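Local coordinates for PPC domain-containing protein (Pyrococcus horikoshii, PDB 2DT4) that is of unknown function but consists largely of a plant- and prokaryote-conserved (PPC) domain, which in plants accompanies DNA-binding AT-hook motifs, at residues 10-15 / 116-121; 48-53 / 106-111; 1-6 / 122-127. All coordinates share one frame; numbering follows the deposited sequence.

How the contacts relate
Contacts 1 and 3 lie on the same pair of antiparallel strands, 5-16 and 114-123, their centres about 19 Å apart. They meet where the side chain of Leu-121 packs on that of Phe-6, and a salt bridge from Lys-122 NZ to Glu-120 OE1 ties them again; contact 3 lies where the two strands give way to the N-terminal segment and the loop after 123. Contact 2 belongs to a separate three-stranded sheet, with its centre about 21 Å from that of contact 1 and about 29 Å from that of contact 3, across the middle of the chain from both. Strand 106-111 is followed in the chain by strand 114-123, which links the two sheets covalently. All three contacts also reach neighbouring subunits of the trimer.

Contact 1: residues 10-15 / 116-121; sequences RTYLFR and IFLQEL
Arg-10 and Glu-120 join one end of this ladder through charge. The guanidinium approaches side-on, NE reaching Glu-120 OE2 at 2.9 Å and NH1 reaching OE1 at 3.0 Å, although its plane is turned 47° from the carboxylate. A bend at chi3 (-71°) brings NE round to that oxygen. OE2 also accepts the backbone N of Arg-10 on its anti lone pair, again at 2.9 Å; Arg-10 NH2 is held separately by Glu-33 O.

Backbone bonds run in reciprocal pairs between Tyr-12 and Leu-118 and between Phe-14 and Ile-116, and Glu-120 N donates to Arg-10 O at 2.8 Å.

Apolar contacts are made on both faces. On one, the Phe-14 ring lies over Ile-116 O, its CE1 3.6 Å from Ile-116 CB, while Tyr-12 and Leu-118 run side by side; Phe-29 of helix 22-33 packs against Tyr-12, Phe-14 and Leu-118. On the other, Thr-11 CG2 meets Phe-117 CE2 at 3.5 Å.

The two strands form a regular antiparallel ladder, and because Thr-11 and Tyr-12 also pair with a strand of the second subunit, the beta-sheet runs on across the trimer interface.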
loop_
_atom_site.group_PDB
_atom_site.type_symbol
_atom_site.label_atom_id
_atom_site.label_comp_id
_atom_site.label_asym_id
_atom_site.label_seq_id
_atom_site.Cartn_x
_atom_site.Cartn_y
_atom_site.Cartn_z
ATOM N N ARG A 10 -17.601 -0.069 -8.293
ATOM C CA ARG A 10 -17.035 1.055 -9.012
ATOM C C ARG A 10 -15.600 1.296 -8.571
ATOM O O ARG A 10 -15.246 1.059 -7.410
ATOM C CB ARG A 10 -17.906 2.303 -8.830
ATOM C CG ARG A 10 -19.273 2.156 -9.490
ATOM C CD ARG A 10 -20.265 3.184 -9.055
ATOM N NE ARG A 10 -20.690 2.978 -7.680
ATOM C CZ ARG A 10 -21.343 3.853 -6.908
ATOM N NH1 ARG A 10 -21.676 3.484 -5.665
ATOM N NH2 ARG A 10 -21.656 5.057 -7.361
ATOM N N THR A 11 -14.806 1.756 -9.519
ATOM C CA THR A 11 -13.366 1.980 -9.352
ATOM C C THR A 11 -13.037 3.459 -9.649
ATOM O O THR A 11 -13.539 4.030 -10.614
ATOM C CB THR A 11 -12.615 1.070 -10.324
ATOM O OG1 THR A 11 -13.012 -0.299 -10.121
ATOM C CG2 THR A 11 -11.119 1.148 -10.080
ATOM N N TYR A 12 -12.188 4.081 -8.821
ATOM C CA TYR A 12 -11.868 5.487 -8.944
ATOM C C TYR A 12 -10.390 5.809 -8.715
ATOM O O TYR A 12 -9.699 5.130 -7.959
ATOM C CB TYR A 12 -12.667 6.319 -7.934
ATOM C CG TYR A 12 -14.184 6.114 -7.910
ATOM C CD1 TYR A 12 -15.027 7.010 -8.542
ATOM C CD2 TYR A 12 -14.758 5.045 -7.229
ATOM C CE1 TYR A 12 -16.395 6.855 -8.490
ATOM C CE2 TYR A 12 -16.121 4.901 -7.157
ATOM C CZ TYR A 12 -16.930 5.799 -7.800
ATOM O OH TYR A 12 -18.308 5.665 -7.699
ATOM N N LEU A 13 -9.924 6.858 -9.377
ATOM C CA LEU A 13 -8.577 7.385 -9.216
ATOM C C LEU A 13 -8.695 8.881 -9.406
ATOM O O LEU A 13 -9.192 9.314 -10.444
ATOM C CB LEU A 13 -7.612 6.779 -10.249
ATOM C CG LEU A 13 -6.168 7.281 -10.098
ATOM C CD1 LEU A 13 -5.576 6.928 -8.734
ATOM C CD2 LEU A 13 -5.321 6.729 -11.236
ATOM N N PHE A 14 -8.281 9.652 -8.403
ATOM C CA PHE A 14 -8.526 11.092 -8.417
ATOM C C PHE A 14 -7.546 11.846 -7.556
ATOM O O PHE A 14 -6.925 11.284 -6.621
ATOM C CB PHE A 14 -9.965 11.423 -7.977
ATOM C CG PHE A 14 -10.384 10.794 -6.677
ATOM C CD1 PHE A 14 -10.028 11.349 -5.458
ATOM C CD2 PHE A 14 -11.103 9.630 -6.680
ATOM C CE1 PHE A 14 -10.394 10.722 -4.254
ATOM C CE2 PHE A 14 -11.479 9.018 -5.507
ATOM C CZ PHE A 14 -11.110 9.546 -4.287
ATOM N N ARG A 15 -7.435 13.137 -7.865
ATOM C CA ARG A 15 -6.722 14.060 -7.022
ATOM C C ARG A 15 -7.674 14.853 -6.166
ATOM O O ARG A 15 -8.610 15.472 -6.662
ATOM C CB ARG A 15 -5.879 15.029 -7.839
ATOM C CG ARG A 15 -5.156 15.990 -6.948
ATOM C CD ARG A 15 -3.986 16.652 -7.589
ATOM N NE ARG A 15 -4.401 17.596 -8.602
ATOM C CZ ARG A 15 -4.600 18.904 -8.404
ATOM N NH1 ARG A 15 -4.933 19.696 -9.430
ATOM N NH2 ARG A 15 -4.531 19.424 -7.212
ATOM N N ILE A 116 -5.549 9.553 -4.794
ATOM C CA ILE A 116 -6.232 8.425 -4.170
ATOM C C ILE A 116 -6.895 7.451 -5.165
ATOM O O ILE A 116 -7.595 7.881 -6.120
ATOM C CB ILE A 116 -7.332 9.026 -3.243
ATOM C CG1 ILE A 116 -6.773 10.023 -2.200
ATOM C CG2 ILE A 116 -8.130 7.920 -2.585
ATOM C CD1 ILE A 116 -5.619 9.555 -1.343
ATOM N N PHE A 117 -6.718 6.170 -4.849
ATOM C CA PHE A 117 -7.328 5.055 -5.552
ATOM C C PHE A 117 -8.385 4.488 -4.607
ATOM O O PHE A 117 -8.105 4.245 -3.434
ATOM C CB PHE A 117 -6.334 3.949 -5.915
ATOM C CG PHE A 117 -6.984 2.725 -6.482
ATOM C CD1 PHE A 117 -7.111 1.574 -5.733
ATOM C CD2 PHE A 117 -7.491 2.737 -7.777
ATOM C CE1 PHE A 117 -7.729 0.426 -6.271
ATOM C CE2 PHE A 117 -8.099 1.593 -8.309
ATOM C CZ PHE A 117 -8.203 0.453 -7.561
ATOM N N LEU A 118 -9.590 4.284 -5.131
ATOM C CA LEU A 118 -10.697 3.792 -4.324
ATOM C C LEU A 118 -11.446 2.718 -5.080
ATOM O O LEU A 118 -11.843 2.935 -6.229
ATOM C CB LEU A 118 -11.619 4.933 -3.942
ATOM C CG LEU A 118 -12.695 4.556 -2.948
ATOM C CD1 LEU A 118 -13.076 5.769 -2.128
ATOM C CD2 LEU A 118 -13.957 3.969 -3.601
ATOM N N GLN A 119 -11.607 1.542 -4.465
ATOM C CA GLN A 119 -12.286 0.413 -5.088
ATOM C C GLN A 119 -13.464 0.031 -4.213
ATOM O O GLN A 119 -13.292 -0.505 -3.103
ATOM C CB GLN A 119 -11.330 -0.788 -5.282
ATOM C CG GLN A 119 -12.018 -2.059 -5.775
ATOM C CD GLN A 119 -12.643 -1.828 -7.150
ATOM O OE1 GLN A 119 -13.891 -1.869 -7.301
ATOM N NE2 GLN A 119 -11.816 -1.545 -8.124
ATOM N N GLU A 120 -14.658 0.240 -4.759
ATOM C CA GLU A 120 -15.874 -0.128 -4.057
ATOM C C GLU A 120 -16.016 -1.638 -4.060
ATOM O O GLU A 120 -15.648 -2.279 -5.039
ATOM C CB GLU A 120 -17.084 0.495 -4.779
ATOM C CG GLU A 120 -18.425 0.106 -4.216
ATOM C CD GLU A 120 -19.580 0.657 -5.002
ATOM O OE1 GLU A 120 -20.591 1.003 -4.345
ATOM O OE2 GLU A 120 -19.491 0.730 -6.252
ATOM N N LEU A 121 -16.539 -2.183 -2.962
ATOM C CA LEU A 121 -16.845 -3.610 -2.828
ATOM C C LEU A 121 -18.327 -3.787 -2.519
ATOM O O LEU A 121 -18.900 -2.990 -1.761
ATOM C CB LEU A 121 -16.038 -4.180 -1.674
ATOM C CG LEU A 121 -14.515 -4.102 -1.819
ATOM C CD1 LEU A 121 -13.841 -4.734 -0.615
ATOM C CD2 LEU A 121 -13.970 -4.703 -3.137
#

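Contact 2: residues 48-53 / 106-111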
loop_
_atom_site.group_PDB
_atom_site.type_symbol
_atom_site.label_atom_id
_atom_site.label_comp_id
_atom_site.label_asym_id
_atom_site.label_seq_id
_atom_site.Cartn_x
_atom_site.Cartn_y
_atom_site.Cartn_z
ATOM N N ASN A 48 0.487 19.512 8.351
ATOM C CA ASN A 48 0.107 19.351 9.741
ATOM C C ASN A 48 -0.722 18.087 10.025
ATOM O O ASN A 48 -1.784 18.176 10.677
ATOM C CB ASN A 48 -0.622 20.592 10.220
ATOM C CG ASN A 48 0.068 21.878 9.774
ATOM O OD1 ASN A 48 1.245 22.105 10.041
ATOM N ND2 ASN A 48 -0.681 22.730 9.065
ATOM N N PRO A 49 -0.265 16.921 9.547
ATOM C CA PRO A 49 -1.018 15.690 9.800
ATOM C C PRO A 49 -1.003 15.324 11.280
ATOM O O PRO A 49 -0.022 15.542 11.978
ATOM C CB PRO A 49 -0.312 14.650 8.931
ATOM C CG PRO A 49 1.091 15.140 8.825
ATOM C CD PRO A 49 0.957 16.628 8.771
ATOM N N LYS A 50 -2.115 14.780 11.740
ATOM C CA LYS A 50 -2.188 14.204 13.080
ATOM C C LYS A 50 -2.280 12.703 12.933
ATOM O O LYS A 50 -3.140 12.214 12.189
ATOM C CB LYS A 50 -3.389 14.725 13.854
ATOM C CG LYS A 50 -3.369 16.222 14.028
ATOM C CD LYS A 50 -4.443 16.696 14.975
ATOM C CE LYS A 50 -4.275 18.169 15.262
ATOM N NZ LYS A 50 -5.062 18.987 14.345
ATOM N N ILE A 51 -1.414 11.986 13.663
ATOM C CA ILE A 51 -1.412 10.522 13.638
ATOM C C ILE A 51 -1.756 9.999 15.032
ATOM O O ILE A 51 -1.615 10.710 16.018
ATOM C CB ILE A 51 -0.052 9.956 13.114
ATOM C CG1 ILE A 51 1.112 10.499 13.940
ATOM C CG2 ILE A 51 0.074 10.236 11.623
ATOM C CD1 ILE A 51 2.476 9.897 13.605
ATOM N N GLY A 52 -2.201 8.765 15.075
ATOM C CA GLY A 52 -2.602 8.105 16.303
ATOM C C GLY A 52 -1.957 6.757 16.528
ATOM O O GLY A 52 -1.757 5.982 15.598
ATOM N N TYR A 53 -1.630 6.488 17.796
ATOM C CA TYR A 53 -1.160 5.197 18.287
ATOM C C TYR A 53 -2.151 4.759 19.360
ATOM O O TYR A 53 -2.365 5.495 20.346
ATOM C CB TYR A 53 0.224 5.365 18.895
ATOM C CG TYR A 53 0.753 4.112 19.512
ATOM C CD1 TYR A 53 1.454 3.164 18.763
ATOM C CD2 TYR A 53 0.576 3.879 20.863
ATOM C CE1 TYR A 53 1.937 2.005 19.343
ATOM C CE2 TYR A 53 1.039 2.757 21.447
ATOM C CZ TYR A 53 1.729 1.798 20.686
ATOM O OH TYR A 53 2.181 0.693 21.362
ATOM N N LEU A 106 -4.304 7.493 10.777
ATOM C CA LEU A 106 -4.511 8.872 10.375
ATOM C C LEU A 106 -5.708 9.436 11.127
ATOM O O LEU A 106 -6.815 8.956 10.981
ATOM C CB LEU A 106 -4.761 8.999 8.873
ATOM C CG LEU A 106 -4.935 10.434 8.386
ATOM C CD1 LEU A 106 -3.694 11.293 8.615
ATOM C CD2 LEU A 106 -5.333 10.418 6.920
ATOM N N VAL A 107 -5.451 10.444 11.947
ATOM C CA VAL A 107 -6.485 11.137 12.707
ATOM C C VAL A 107 -7.067 12.274 11.875
ATOM O O VAL A 107 -8.292 12.399 11.778
ATOM C CB VAL A 107 -5.932 11.665 14.053
ATOM C CG1 VAL A 107 -7.007 12.521 14.775
ATOM C CG2 VAL A 107 -5.508 10.488 14.895
ATOM N N GLU A 108 -6.200 13.077 11.258
ATOM C CA GLU A 108 -6.624 14.087 10.274
ATOM C C GLU A 108 -5.429 14.584 9.498
ATOM O O GLU A 108 -4.303 14.483 9.978
ATOM C CB GLU A 108 -7.323 15.266 10.955
ATOM C CG GLU A 108 -6.464 16.020 11.929
ATOM C CD GLU A 108 -7.130 17.301 12.458
ATOM O OE1 GLU A 108 -8.067 17.204 13.255
ATOM O OE2 GLU A 108 -6.719 18.403 12.072
ATOM N N GLY A 109 -5.666 15.161 8.318
ATOM C CA GLY A 109 -4.547 15.701 7.571
ATOM C C GLY A 109 -5.044 16.593 6.451
ATOM O O GLY A 109 -5.898 16.208 5.637
ATOM N N GLU A 110 -4.442 17.770 6.397
ATOM C CA GLU A 110 -4.804 18.727 5.354
ATOM C C GLU A 110 -4.071 18.330 4.073
ATOM O O GLU A 110 -2.854 18.138 4.064
ATOM C CB GLU A 110 -4.414 20.147 5.778
ATOM C CG GLU A 110 -4.772 21.157 4.737
ATOM C CD GLU A 110 -4.339 22.553 5.138
ATOM O OE1 GLU A 110 -4.621 22.949 6.283
ATOM O OE2 GLU A 110 -3.675 23.208 4.317
ATOM N N VAL A 111 -4.807 18.226 2.986
ATOM C CA VAL A 111 -4.195 17.862 1.700
ATOM C C VAL A 111 -3.473 18.972 0.951
ATOM O O VAL A 111 -4.123 19.965 0.635
ATOM C CB VAL A 111 -5.288 17.405 0.722
ATOM C CG1 VAL A 111 -4.762 17.245 -0.725
ATOM C CG2 VAL A 111 -5.950 16.131 1.230
HETATM O O HOH W 1 -3.525 22.105 8.621
HETATM O O HOH W 2 -4.031 18.850 9.378
#
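The carbonyl oxygen of Lys-50 receives two backbone N-H groups from the opposite strand: Val-107 N at 2.9 Å and, more weakly, Glu-108 N at 3.3 Å from Lys-50 O. The Val-107 donor stands 28° from the carbonyl plane. In return, Lys-50 N gives a nearly straight bond of 2.8 Å to Glu-108 O, with an angle of 171° at the hydrogen. Pro-49 CA makes a CA-H...O contact with this same Glu-108 oxygen, which therefore serves both residues.

Two residues set against one define a classic beta bulge. Val-107 and Glu-108 both face Lys-50, and the register slips by one residue before Ile-51 pairs with Leu-106. The bulge lies in an antiparallel three-stranded sheet, where strand 49-55 runs between 106-111 and 60-65. Val-107 turns its side chain toward the other strand: CB rests 3.4 Å from Lys-50 O, and CG2 reaches the backbone at Gly-52 N and Ile-51 C.

On the face that carries Lys-50 and Glu-108, the two side chains run alongside each other in the same direction. Their methylenes touch, with Glu-108 CG 3.7 Å from Lys-50 CD, before the charged ends form a salt bridge of 2.9 Å between Lys-50 NZ and Glu-108 OE2. The rotation about chi4 (93°) places NZ near that oxygen. Ile-51 and Leu-106 point to the other face, where both pack on Val-92 of strand 85-95.

Beyond the bulge, two waters join Asn-48, at the corner before the strand, to Glu-110. One molecule accepts from Asn-48 ND2 and donates to Glu-110 OE1; a second donates to Asn-48 O, 2.7 Å away, and takes a weak bond from Glu-110 N.

Contact 3: residues 1-6 / 122-127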
loop_
_atom_site.group_PDB
_atom_site.type_symbol
_atom_site.label_atom_id
_atom_site.label_comp_id
_atom_site.label_asym_id
_atom_site.label_seq_id
_atom_site.Cartn_x
_atom_site.Cartn_y
_atom_site.Cartn_z
ATOM N N MET A 1 -23.655 -15.336 8.190
ATOM C CA MET A 1 -22.258 -15.770 8.455
ATOM C C MET A 1 -21.294 -14.875 7.687
ATOM O O MET A 1 -21.515 -14.646 6.492
ATOM C CB MET A 1 -22.048 -17.254 8.280
ATOM C CG MET A 1 -21.149 -17.805 7.224
ATOM S SD MET A 1 -20.759 -19.514 7.211
ATOM C CE MET A 1 -20.159 -19.685 5.510
ATOM N N VAL A 2 -20.182 -14.560 8.295
ATOM C CA VAL A 2 -19.165 -13.757 7.619
ATOM C C VAL A 2 -18.415 -14.632 6.610
ATOM O O VAL A 2 -17.923 -15.696 6.956
ATOM C CB VAL A 2 -18.205 -13.154 8.658
ATOM C CG1 VAL A 2 -17.092 -12.351 7.982
ATOM C CG2 VAL A 2 -18.984 -12.275 9.617
ATOM N N THR A 3 -18.343 -14.202 5.361
ATOM C CA THR A 3 -17.456 -14.850 4.398
ATOM C C THR A 3 -16.290 -13.988 3.968
ATOM O O THR A 3 -15.326 -14.507 3.468
ATOM C CB THR A 3 -18.197 -15.299 3.133
ATOM O OG1 THR A 3 -18.565 -14.168 2.321
ATOM C CG2 THR A 3 -19.527 -15.969 3.488
ATOM N N GLY A 4 -16.415 -12.675 4.087
ATOM C CA GLY A 4 -15.380 -11.783 3.653
ATOM C C GLY A 4 -15.270 -11.622 2.155
ATOM O O GLY A 4 -14.361 -10.928 1.712
ATOM N N MET A 5 -16.171 -12.237 1.376
ATOM C CA MET A 5 -16.060 -12.208 -0.081
ATOM C C MET A 5 -17.040 -11.170 -0.661
ATOM O O MET A 5 -18.227 -11.085 -0.272
ATOM C CB MET A 5 -16.275 -13.598 -0.696
ATOM C CG MET A 5 -16.214 -13.581 -2.204
ATOM S SD MET A 5 -16.467 -15.151 -3.083
ATOM C CE MET A 5 -15.509 -15.679 -2.684
ATOM N N PHE A 6 -16.517 -10.378 -1.589
ATOM C CA PHE A 6 -17.242 -9.280 -2.210
ATOM C C PHE A 6 -17.017 -9.263 -3.714
ATOM O O PHE A 6 -16.041 -9.817 -4.227
ATOM C CB PHE A 6 -16.766 -7.930 -1.645
ATOM C CG PHE A 6 -16.983 -7.797 -0.191
ATOM C CD1 PHE A 6 -18.197 -7.341 0.297
ATOM C CD2 PHE A 6 -16.023 -8.222 0.710
ATOM C CE1 PHE A 6 -18.413 -7.266 1.657
ATOM C CE2 PHE A 6 -16.238 -8.152 2.063
ATOM C CZ PHE A 6 -17.458 -7.682 2.539
ATOM N N LYS A 122 -18.945 -4.801 -3.146
ATOM C CA LYS A 122 -20.378 -5.050 -3.042
ATOM C C LYS A 122 -20.583 -6.446 -2.479
ATOM O O LYS A 122 -19.934 -7.403 -2.873
ATOM C CB LYS A 122 -21.057 -4.982 -4.415
ATOM C CG LYS A 122 -20.837 -3.721 -5.240
ATOM C CD LYS A 122 -21.630 -2.602 -4.709
ATOM C CE LYS A 122 -22.027 -1.644 -5.828
ATOM N NZ LYS A 122 -22.795 -0.478 -5.408
ATOM N N GLY A 123 -21.497 -6.566 -1.545
ATOM C CA GLY A 123 -21.787 -7.866 -0.978
ATOM C C GLY A 123 -22.431 -7.770 0.372
ATOM O O GLY A 123 -23.242 -6.890 0.663
ATOM N N GLU A 124 -22.059 -8.718 1.199
ATOM C CA GLU A 124 -22.602 -8.860 2.519
ATOM C C GLU A 124 -22.237 -7.684 3.390
ATOM O O GLU A 124 -21.319 -6.920 3.090
ATOM C CB GLU A 124 -22.057 -10.149 3.137
ATOM C CG GLU A 124 -20.586 -10.048 3.554
ATOM C CD GLU A 124 -19.954 -11.375 3.894
ATOM O OE1 GLU A 124 -19.062 -11.385 4.778
ATOM O OE2 GLU A 124 -20.311 -12.393 3.241
ATOM N N LYS A 125 -22.952 -7.558 4.496
ATOM C CA LYS A 125 -22.709 -6.500 5.432
ATOM C C LYS A 125 -21.321 -6.656 6.017
ATOM O O LYS A 125 -20.840 -7.778 6.278
ATOM C CB LYS A 125 -23.758 -6.522 6.527
ATOM C CG LYS A 125 -25.088 -5.994 6.002
ATOM C CD LYS A 125 -26.119 -5.888 7.096
ATOM C CE LYS A 125 -27.496 -5.674 6.510
ATOM N NZ LYS A 125 -28.510 -6.217 7.469
ATOM N N ILE A 126 -20.724 -5.491 6.265
ATOM C CA ILE A 126 -19.398 -5.397 6.863
ATOM C C ILE A 126 -19.407 -4.062 7.604
ATOM O O ILE A 126 -19.194 -3.005 7.037
ATOM C CB ILE A 126 -18.219 -5.570 5.851
ATOM C CG1 ILE A 126 -16.866 -5.551 6.549
ATOM C CG2 ILE A 126 -18.267 -4.559 4.736
ATOM C CD1 ILE A 126 -15.728 -5.926 5.619
ATOM N N GLU A 127 -19.844 -4.115 8.849
ATOM C CA GLU A 127 -20.097 -2.894 9.619
ATOM C C GLU A 127 -19.243 -2.764 10.879
ATOM O O GLU A 127 -19.027 -3.775 11.593
ATOM C CB GLU A 127 -21.582 -2.990 10.003
ATOM C CG GLU A 127 -22.141 -1.794 10.753
ATOM C CD GLU A 127 -23.659 -1.839 10.891
ATOM O OE1 GLU A 127 -24.333 -2.773 10.338
ATOM O OE2 GLU A 127 -24.164 -0.921 11.576
#
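Glu-124 reaches back to the N-terminal segment, where Thr-3 heads an ST turn: its OG1 accepts from Met-5 N two residues on, at 3.2 Å. The same hydroxyl donates to Glu-124 OE2 over 2.7 Å, so the turn and the carboxylate are tied through one atom.

The remaining bonds to the carboxylate come from backbone N-H groups. Glu-124 OE1 accepts from both Thr-3 N and Gly-4 N, each at 3.0 Å. Thr-3 N uses the syn lone pair of OE1, whereas Gly-4 N approaches from above the carboxylate plane, 43° out of it. Thr-3 N also makes a weak bond to OE2. Three donors from two consecutive residues thus hold both carboxylate oxygens and fix the rotation of the group; their combined pull would be expected to favour its ionised form. Gly-4, between the two ends of the turn, has a positive phi (74°), which favours glycine.

Apolar packing centres on Phe-6. Chi1 (-61°) sets CG anti to the carbonyl carbon; the ring has the chain at Lys-122 C and Gly-123 N at its edge. At the far end of the ring, CZ touches Ile-126 CG2 at 3.9 Å, the two side chains crossing at a slant. Met-5 and Phe-6 pair with a strand of the third subunit, while Leu-13 of that subunit packs on Phe-6 and Ile-126. Within the chain, the aliphatic part of Glu-124 lies against the ring, and Phe-6 CE1 comes within 3.3 Å of Glu-124 O, which sits at the ring edge near its plane.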